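Local coordinates for protein Cbs-cp12 (PDB 5NMU) that probably takes part in the redox regulation of photosynthesis in a bloom-forming cyanobacterium, as a hexameric fusion of a CBS-domain pair with a CP12 domain, at residues A[133-138]-A[174-179]; A[154-157]-A[161-164]; A[38-43]-A[105-110]. All blocks are in the same frame, centred on the assembly; numbering follows the deposited sequence.

How the contacts relate
From the N terminus, contact 3 closes first: strand 38-41 of one CBS repeat meets strand 105-110 of the next, so the two repeats are joined into a CBS pair. The chain then runs through helix 120-126 into the linker 133-138, where contact 1 opens. Helix 138-156 leads away, and contact 2 closes the short turn between 154-157 and 161-164, beside a disulfide. Helix 161-178 returns and completes contact 1 at its C-terminal end. Contact 2 therefore lies within the span of contact 1, at the far end of the helical hairpin, their centres about 25 Å apart. Contact 3 stands on the opposite side of the chain's centre.

Contact 1: residues A[133-138]-A[174-179]; sequences PKRLFI and QAEASH
Arg135 and Glu176 form a salt bridge at the open end of the CP12 helical hairpin, where the linker entering helix 138-156 meets the last turn of helix 161-178. Arg135 NH1 donates to Glu176 OE1 at 2.9 Å, with an N-H...O angle of 154°. The carboxylate oxygen uses its syn lone pair and lies close to the guanidinium plane, yet the two flat groups are turned 47° apart. An extended arginine, with CG anti to the backbone N (chi1 174°), crosses the glutamate at about a right angle, and its NH2 pairs with Glu141 of helix 138-156. The guanidinium thus links both helices of the hairpin. Shortened to an alanine here, the linker would probably leave Glu176 and Glu141 without their shared positive partner and be tied less firmly to the returning helix.

The methylene part of the arginine also takes part: Arg135 CD approaches Glu176 OE2 to 3.4 Å. Ile138, in the first turn of helix 138-156, supplies the apolar contact, to Ala177, which also packs on Ile142 and Glu139 of that helix. The isoleucine's CD1 sits 4.1 Å from Ala177 CB and 4.0 Å from Ala177 N.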
loop_
_atom_site.group_PDB
_atom_site.type_symbol
_atom_site.label_atom_id
_atom_site.label_comp_id
_atom_site.label_asym_id
_atom_site.label_seq_id
_atom_site.Cartn_x
_atom_site.Cartn_y
_atom_site.Cartn_z
ATOM N N PRO A 133 4.765 -1.242 -29.633
ATOM C CA PRO A 133 5.148 -1.302 -28.217
ATOM C C PRO A 133 6.560 -0.702 -28.037
ATOM O O PRO A 133 7.463 -1.064 -28.764
ATOM C CB PRO A 133 5.133 -2.791 -27.893
ATOM C CG PRO A 133 5.300 -3.468 -29.207
ATOM C CD PRO A 133 4.705 -2.569 -30.248
ATOM N N LYS A 134 6.720 0.219 -27.085
ATOM C CA LYS A 134 8.022 0.892 -26.884
ATOM C C LYS A 134 8.647 0.355 -25.608
ATOM O O LYS A 134 8.103 0.550 -24.535
ATOM C CB LYS A 134 7.840 2.421 -26.891
ATOM C CG LYS A 134 7.203 2.904 -28.203
ATOM C CD LYS A 134 7.591 4.313 -28.627
ATOM C CE LYS A 134 6.401 5.002 -29.309
ATOM N NZ LYS A 134 5.300 5.467 -28.375
ATOM N N ARG A 135 9.715 -0.416 -25.771
ATOM C CA ARG A 135 10.516 -0.922 -24.655
ATOM C C ARG A 135 11.096 0.279 -23.886
ATOM O O ARG A 135 11.837 1.110 -24.462
ATOM C CB ARG A 135 11.615 -1.804 -25.215
ATOM C CG ARG A 135 12.629 -2.300 -24.203
ATOM C CD ARG A 135 13.628 -3.242 -24.871
ATOM N NE ARG A 135 14.414 -3.939 -23.859
ATOM C CZ ARG A 135 15.134 -5.042 -24.045
ATOM N NH1 ARG A 135 15.224 -5.646 -25.239
ATOM N NH2 ARG A 135 15.771 -5.557 -22.995
ATOM N N LEU A 136 10.697 0.416 -22.626
ATOM C CA LEU A 136 11.021 1.608 -21.850
ATOM C C LEU A 136 12.548 1.719 -21.632
ATOM O O LEU A 136 13.271 0.718 -21.442
ATOM C CB LEU A 136 10.255 1.668 -20.499
ATOM C CG LEU A 136 8.893 2.396 -20.406
ATOM C CD1 LEU A 136 9.045 3.910 -20.330
ATOM C CD2 LEU A 136 7.931 2.041 -21.540
ATOM N N PHE A 137 13.013 2.953 -21.766
ATOM C CA PHE A 137 14.406 3.313 -21.574
ATOM C C PHE A 137 15.364 2.550 -22.472
ATOM O O PHE A 137 16.492 2.285 -22.073
ATOM C CB PHE A 137 14.800 3.105 -20.105
ATOM C CG PHE A 137 13.779 3.595 -19.116
ATOM C CD1 PHE A 137 13.135 4.814 -19.295
ATOM C CD2 PHE A 137 13.510 2.865 -17.976
ATOM C CE1 PHE A 137 12.228 5.272 -18.384
ATOM C CE2 PHE A 137 12.597 3.323 -17.050
ATOM C CZ PHE A 137 11.970 4.531 -17.242
ATOM N N ILE A 138 14.905 2.147 -23.668
ATOM C CA ILE A 138 15.721 1.304 -24.533
ATOM C C ILE A 138 16.976 2.013 -24.995
ATOM O O ILE A 138 18.006 1.350 -25.207
ATOM C CB ILE A 138 14.932 0.742 -25.723
ATOM C CG1 ILE A 138 15.700 -0.453 -26.311
ATOM C CG2 ILE A 138 14.580 1.832 -26.763
ATOM C CD1 ILE A 138 15.077 -1.104 -27.519
ATOM N N GLN A 174 19.519 -2.418 -30.846
ATOM C CA GLN A 174 19.387 -1.408 -31.918
ATOM C C GLN A 174 18.344 -1.779 -33.000
ATOM O O GLN A 174 17.648 -0.893 -33.493
ATOM C CB GLN A 174 20.760 -1.052 -32.555
ATOM C CG GLN A 174 21.411 0.237 -31.997
ATOM C CD GLN A 174 22.943 0.314 -32.106
ATOM O OE1 GLN A 174 23.608 -0.522 -32.757
ATOM N NE2 GLN A 174 23.518 1.335 -31.461
ATOM N N ALA A 175 18.224 -3.070 -33.333
ATOM C CA ALA A 175 17.236 -3.563 -34.320
ATOM C C ALA A 175 15.828 -3.290 -33.857
ATOM O O ALA A 175 14.975 -2.808 -34.618
ATOM C CB ALA A 175 17.417 -5.062 -34.543
ATOM N N GLU A 176 15.616 -3.584 -32.582
ATOM C CA GLU A 176 14.342 -3.387 -31.922
ATOM C C GLU A 176 13.923 -1.897 -31.939
ATOM O O GLU A 176 12.827 -1.572 -32.403
ATOM C CB GLU A 176 14.439 -3.923 -30.489
ATOM C CG GLU A 176 13.105 -4.256 -29.840
ATOM C CD GLU A 176 13.255 -4.652 -28.380
ATOM O OE1 GLU A 176 14.374 -5.059 -27.961
ATOM O OE2 GLU A 176 12.243 -4.537 -27.652
ATOM N N ALA A 177 14.814 -1.002 -31.495
ATOM C CA ALA A 177 14.531 0.451 -31.460
ATOM C C ALA A 177 14.160 1.095 -32.784
ATOM O O ALA A 177 13.323 1.976 -32.788
ATOM C CB ALA A 177 15.695 1.225 -30.896
ATOM N N SER A 178 14.828 0.724 -33.877
ATOM C CA SER A 178 14.501 1.289 -35.195
ATOM C C SER A 178 13.327 0.552 -35.893
ATOM O O SER A 178 12.817 1.033 -36.902
ATOM C CB SER A 178 15.739 1.340 -36.087
ATOM O OG SER A 178 16.295 0.061 -36.227
ATOM N N HIS A 179 12.927 -0.603 -35.344
ATOM C CA HIS A 179 11.677 -1.299 -35.685
ATOM C C HIS A 179 10.483 -0.605 -34.994
ATOM O O HIS A 179 10.572 -0.147 -33.842
ATOM C CB HIS A 179 11.794 -2.771 -35.244
ATOM C CG HIS A 179 10.806 -3.695 -35.875
ATOM N ND1 HIS A 179 9.452 -3.428 -35.940
ATOM C CD2 HIS A 179 10.976 -4.919 -36.425
ATOM C CE1 HIS A 179 8.835 -4.435 -36.530
ATOM N NE2 HIS A 179 9.737 -5.352 -36.836
#

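Contact 2: residues A[154-157]-A[161-164]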
loop_
_atom_site.group_PDB
_atom_site.type_symbol
_atom_site.label_atom_id
_atom_site.label_comp_id
_atom_site.label_asym_id
_atom_site.label_seq_id
_atom_site.Cartn_x
_atom_site.Cartn_y
_atom_site.Cartn_z
ATOM N N ALA A 154 38.131 -4.001 -25.221
ATOM C CA ALA A 154 39.433 -3.461 -24.834
ATOM C C ALA A 154 40.192 -4.359 -23.830
ATOM O O ALA A 154 41.428 -4.502 -23.925
ATOM C CB ALA A 154 39.269 -2.061 -24.256
ATOM N N ALA A 155 39.456 -4.959 -22.884
ATOM C CA ALA A 155 40.070 -5.899 -21.936
ATOM C C ALA A 155 40.498 -7.196 -22.622
ATOM O O ALA A 155 41.663 -7.551 -22.581
ATOM C CB ALA A 155 39.149 -6.195 -20.751
ATOM N N LYS A 156 39.553 -7.874 -23.260
ATOM C CA LYS A 156 39.786 -9.205 -23.819
ATOM C C LYS A 156 40.223 -9.280 -25.287
ATOM O O LYS A 156 40.540 -10.367 -25.731
ATOM C CB LYS A 156 38.545 -10.081 -23.642
ATOM C CG LYS A 156 38.037 -10.205 -22.211
ATOM C CD LYS A 156 36.742 -11.016 -22.168
ATOM C CE LYS A 156 36.543 -11.739 -20.836
ATOM N NZ LYS A 156 35.807 -10.905 -19.871
ATOM N N GLY A 157 40.263 -8.173 -26.031
ATOM C CA GLY A 157 40.657 -8.197 -27.450
ATOM C C GLY A 157 39.457 -7.962 -28.390
ATOM O O GLY A 157 38.333 -8.509 -28.196
ATOM N N PRO A 161 35.634 -13.872 -28.936
ATOM C CA PRO A 161 34.218 -14.237 -28.956
ATOM C C PRO A 161 33.335 -13.425 -27.952
ATOM O O PRO A 161 32.223 -13.036 -28.301
ATOM C CB PRO A 161 34.229 -15.746 -28.628
ATOM C CG PRO A 161 35.570 -16.211 -29.037
ATOM C CD PRO A 161 36.502 -15.066 -28.821
ATOM N N ASP A 162 33.842 -13.143 -26.752
ATOM C CA ASP A 162 33.086 -12.334 -25.788
ATOM C C ASP A 162 32.933 -10.917 -26.298
ATOM O O ASP A 162 31.929 -10.296 -26.020
ATOM C CB ASP A 162 33.789 -12.269 -24.430
ATOM C CG ASP A 162 34.005 -13.635 -23.791
ATOM O OD1 ASP A 162 33.456 -14.656 -24.260
ATOM O OD2 ASP A 162 34.774 -13.685 -22.810
ATOM N N CYS A 163 33.929 -10.387 -27.037
ATOM C CA CYS A 163 33.779 -9.069 -27.662
ATOM C C CYS A 163 32.608 -9.098 -28.635
ATOM O O CYS A 163 31.737 -8.221 -28.601
ATOM C CB CYS A 163 35.075 -8.606 -28.341
ATOM S SG CYS A 163 34.966 -7.080 -29.338
ATOM N N ALA A 164 32.553 -10.130 -29.463
ATOM C CA ALA A 164 31.523 -10.253 -30.488
ATOM C C ALA A 164 30.143 -10.410 -29.855
ATOM O O ALA A 164 29.175 -9.762 -30.281
ATOM C CB ALA A 164 31.835 -11.397 -31.443
#
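Two pairs meet where the CP12 hairpin turns: Gly157 with Cys163 on the inner side, and Lys156 with Asp162 on the outer. In the first, the carbonyl oxygen of Gly157 approaches Cys163 CB to 3.3 Å, while Cys163 SG lies 3.8 Å from the same oxygen. Between Lys156 and Asp162 it is the aliphatic part of the lysine that touches: CE and CD of Lys156 lie 3.3 and 3.4 Å from Asp162 OD2. The ammonium group keeps further off, with Lys156 NZ 4.2 Å from Asp162 OD2, too far for a salt bridge. A bend at chi4 (90°) turns NZ out of line with the chain and leaves the methylenes against the carboxylate.

One shell out, the turn itself sets these groups in place. Gly157 is the first residue to leave helix 138-156, and its positive phi (108°) goes with a backbone shape in which a CB would collide with the carbonyl oxygen of the residue before. Ser160, just before helix 161-178, ties the two sides together, its OG hydrogen-bonding both Gly157 O and Cys163 N. With its sulfur anti to the backbone N (chi1 172°), Cys163 reaches back to helix 138-156, where SG is bonded to Cys153 near the C-terminal end of that helix.

The disulfide therefore fastens the two antiparallel helices next to their turn, while the opposite charges of Lys156 and Asp162 probably attract each other only loosely. Paired cysteines are a hallmark of CP12 proteins, whose disulfides respond to the redox state of the cell. Here the oxidised form is observed, and reduction would remove the covalent link between the helices, consistent with a redox-regulatory role.

Contact 3: residues A[38-43]-A[105-110]; sequences GLIVEP and RAPVIQ
Strands 38-41 and 105-110 run past each other without a backbone hydrogen bond between them, the CA atoms of Ile40 and Pro107 coming to 6.6 Å and those of Gly38 and Arg105 to 7.1 Å. They belong to the two repeats of a CBS pair, and the buried contact joins the sheet of one repeat to that of the other through side chains. Strand 38-41 makes its backbone bonds within its own repeat, to Ile18 and Val53 among others.

Ile40 and Pro107 form the apolar part. With CG1 beside its backbone N (chi1 -57°), the isoleucine carries its end over to the proline ring, where CD1 meets Pro107 CB at 3.5 Å and also touches CG and CD. Ile117 of strand 113-119 and Ile52 of strand 51-54 pack on the same isoleucine, so it has neighbours from both repeats.

At the other end, Arg105 lies against Gly38. A CB on Gly38 would collide with Arg105 CD, so glycine makes room for the arginine's aliphatic part. The guanidinium of Arg105 forms a weak, long ion pair with Glu55; a bend about CG-CD (chi3 -68°) turns NE aside from the line of the chain, and CD rests 3.9 Å from Gly38 CA.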
loop_
_atom_site.group_PDB
_atom_site.type_symbol
_atom_site.label_atom_id
_atom_site.label_comp_id
_atom_site.label_asym_id
_atom_site.label_seq_id
_atom_site.Cartn_x
_atom_site.Cartn_y
_atom_site.Cartn_z
ATOM N N GLY A 38 -13.595 12.509 -14.613
ATOM C CA GLY A 38 -12.737 13.402 -13.855
ATOM C C GLY A 38 -13.063 14.845 -14.175
ATOM O O GLY A 38 -13.413 15.146 -15.298
ATOM N N LEU A 39 -13.036 15.709 -13.166
ATOM C CA LEU A 39 -13.140 17.140 -13.351
ATOM C C LEU A 39 -11.889 17.789 -12.811
ATOM O O LEU A 39 -11.392 17.460 -11.714
ATOM C CB LEU A 39 -14.297 17.733 -12.556
ATOM C CG LEU A 39 -15.666 17.314 -12.886
ATOM C CD1 LEU A 39 -16.629 17.853 -11.797
ATOM C CD2 LEU A 39 -16.014 17.821 -14.283
ATOM N N ILE A 40 -11.399 18.769 -13.559
ATOM C CA ILE A 40 -10.218 19.490 -13.132
ATOM C C ILE A 40 -10.669 20.648 -12.243
ATOM O O ILE A 40 -11.626 21.368 -12.560
ATOM C CB ILE A 40 -9.451 20.027 -14.336
ATOM C CG1 ILE A 40 -9.069 18.918 -15.303
ATOM C CG2 ILE A 40 -8.270 20.837 -13.857
ATOM C CD1 ILE A 40 -8.366 17.749 -14.675
ATOM N N VAL A 41 -9.969 20.846 -11.141
ATOM C CA VAL A 41 -10.290 21.914 -10.218
ATOM C C VAL A 41 -9.511 23.203 -10.594
ATOM O O VAL A 41 -8.244 23.218 -10.686
ATOM C CB VAL A 41 -9.929 21.526 -8.804
ATOM C CG1 VAL A 41 -10.059 22.730 -7.855
ATOM C CG2 VAL A 41 -10.811 20.342 -8.346
ATOM N N GLU A 42 -10.270 24.279 -10.674
ATOM C CA GLU A 42 -9.833 25.539 -11.259
ATOM C C GLU A 42 -8.828 26.250 -10.331
ATOM O O GLU A 42 -9.141 26.478 -9.200
ATOM C CB GLU A 42 -11.090 26.410 -11.479
ATOM C CG GLU A 42 -10.835 27.796 -12.073
ATOM C CD GLU A 42 -12.126 28.480 -12.524
ATOM O OE1 GLU A 42 -13.207 28.113 -12.002
ATOM O OE2 GLU A 42 -12.041 29.380 -13.410
ATOM N N PRO A 43 -7.616 26.579 -10.809
ATOM C CA PRO A 43 -6.683 27.376 -10.018
ATOM C C PRO A 43 -7.324 28.682 -9.617
ATOM O O PRO A 43 -8.056 29.273 -10.404
ATOM C CB PRO A 43 -5.542 27.649 -10.999
ATOM C CG PRO A 43 -5.572 26.481 -11.937
ATOM C CD PRO A 43 -7.023 26.168 -12.099
ATOM N N ARG A 105 -5.912 8.975 -14.292
ATOM C CA ARG A 105 -6.480 10.189 -14.892
ATOM C C ARG A 105 -5.665 11.437 -14.480
ATOM O O ARG A 105 -5.306 11.548 -13.316
ATOM C CB ARG A 105 -7.872 10.269 -14.199
ATOM C CG ARG A 105 -8.942 10.774 -14.962
ATOM C CD ARG A 105 -10.239 10.473 -14.201
ATOM N NE ARG A 105 -10.494 9.055 -14.171
ATOM C CZ ARG A 105 -10.890 8.300 -15.182
ATOM N NH1 ARG A 105 -11.076 8.811 -16.352
ATOM N NH2 ARG A 105 -11.065 7.000 -15.010
ATOM N N ALA A 106 -5.374 12.362 -15.397
ATOM C CA ALA A 106 -4.596 13.591 -15.063
ATOM C C ALA A 106 -4.921 14.735 -16.012
ATOM O O ALA A 106 -5.232 14.505 -17.176
ATOM C CB ALA A 106 -3.108 13.309 -15.061
ATOM N N PRO A 107 -4.899 15.973 -15.509
ATOM C CA PRO A 107 -5.010 17.087 -16.493
ATOM C C PRO A 107 -3.765 17.085 -17.373
ATOM O O PRO A 107 -2.678 16.741 -16.886
ATOM C CB PRO A 107 -5.012 18.348 -15.627
ATOM C CG PRO A 107 -4.255 17.938 -14.407
ATOM C CD PRO A 107 -4.641 16.472 -14.144
ATOM N N VAL A 108 -3.969 17.417 -18.639
ATOM C CA VAL A 108 -2.917 17.812 -19.555
ATOM C C VAL A 108 -2.683 19.316 -19.477
ATOM O O VAL A 108 -3.545 20.094 -19.830
ATOM C CB VAL A 108 -3.170 17.395 -20.998
ATOM C CG1 VAL A 108 -2.001 17.870 -21.912
ATOM C CG2 VAL A 108 -3.314 15.885 -21.085
ATOM N N ILE A 109 -1.479 19.670 -19.020
ATOM C CA ILE A 109 -1.076 21.021 -18.730
ATOM C C ILE A 109 0.233 21.428 -19.475
ATOM O O ILE A 109 1.263 20.727 -19.417
ATOM C CB ILE A 109 -0.794 21.184 -17.222
ATOM C CG1 ILE A 109 -1.983 20.739 -16.364
ATOM C CG2 ILE A 109 -0.481 22.632 -16.906
ATOM C CD1 ILE A 109 -3.254 21.420 -16.720
ATOM N N GLN A 110 0.189 22.593 -20.114
ATOM C CA GLN A 110 1.375 23.220 -20.768
ATOM C C GLN A 110 1.609 24.514 -20.000
ATOM O O GLN A 110 0.810 25.449 -20.071
ATOM C CB GLN A 110 1.083 23.480 -22.254
ATOM C CG GLN A 110 2.200 24.111 -23.093
ATOM C CD GLN A 110 1.836 24.219 -24.602
ATOM O OE1 GLN A 110 1.117 23.374 -25.145
ATOM N NE2 GLN A 110 2.341 25.259 -25.282
#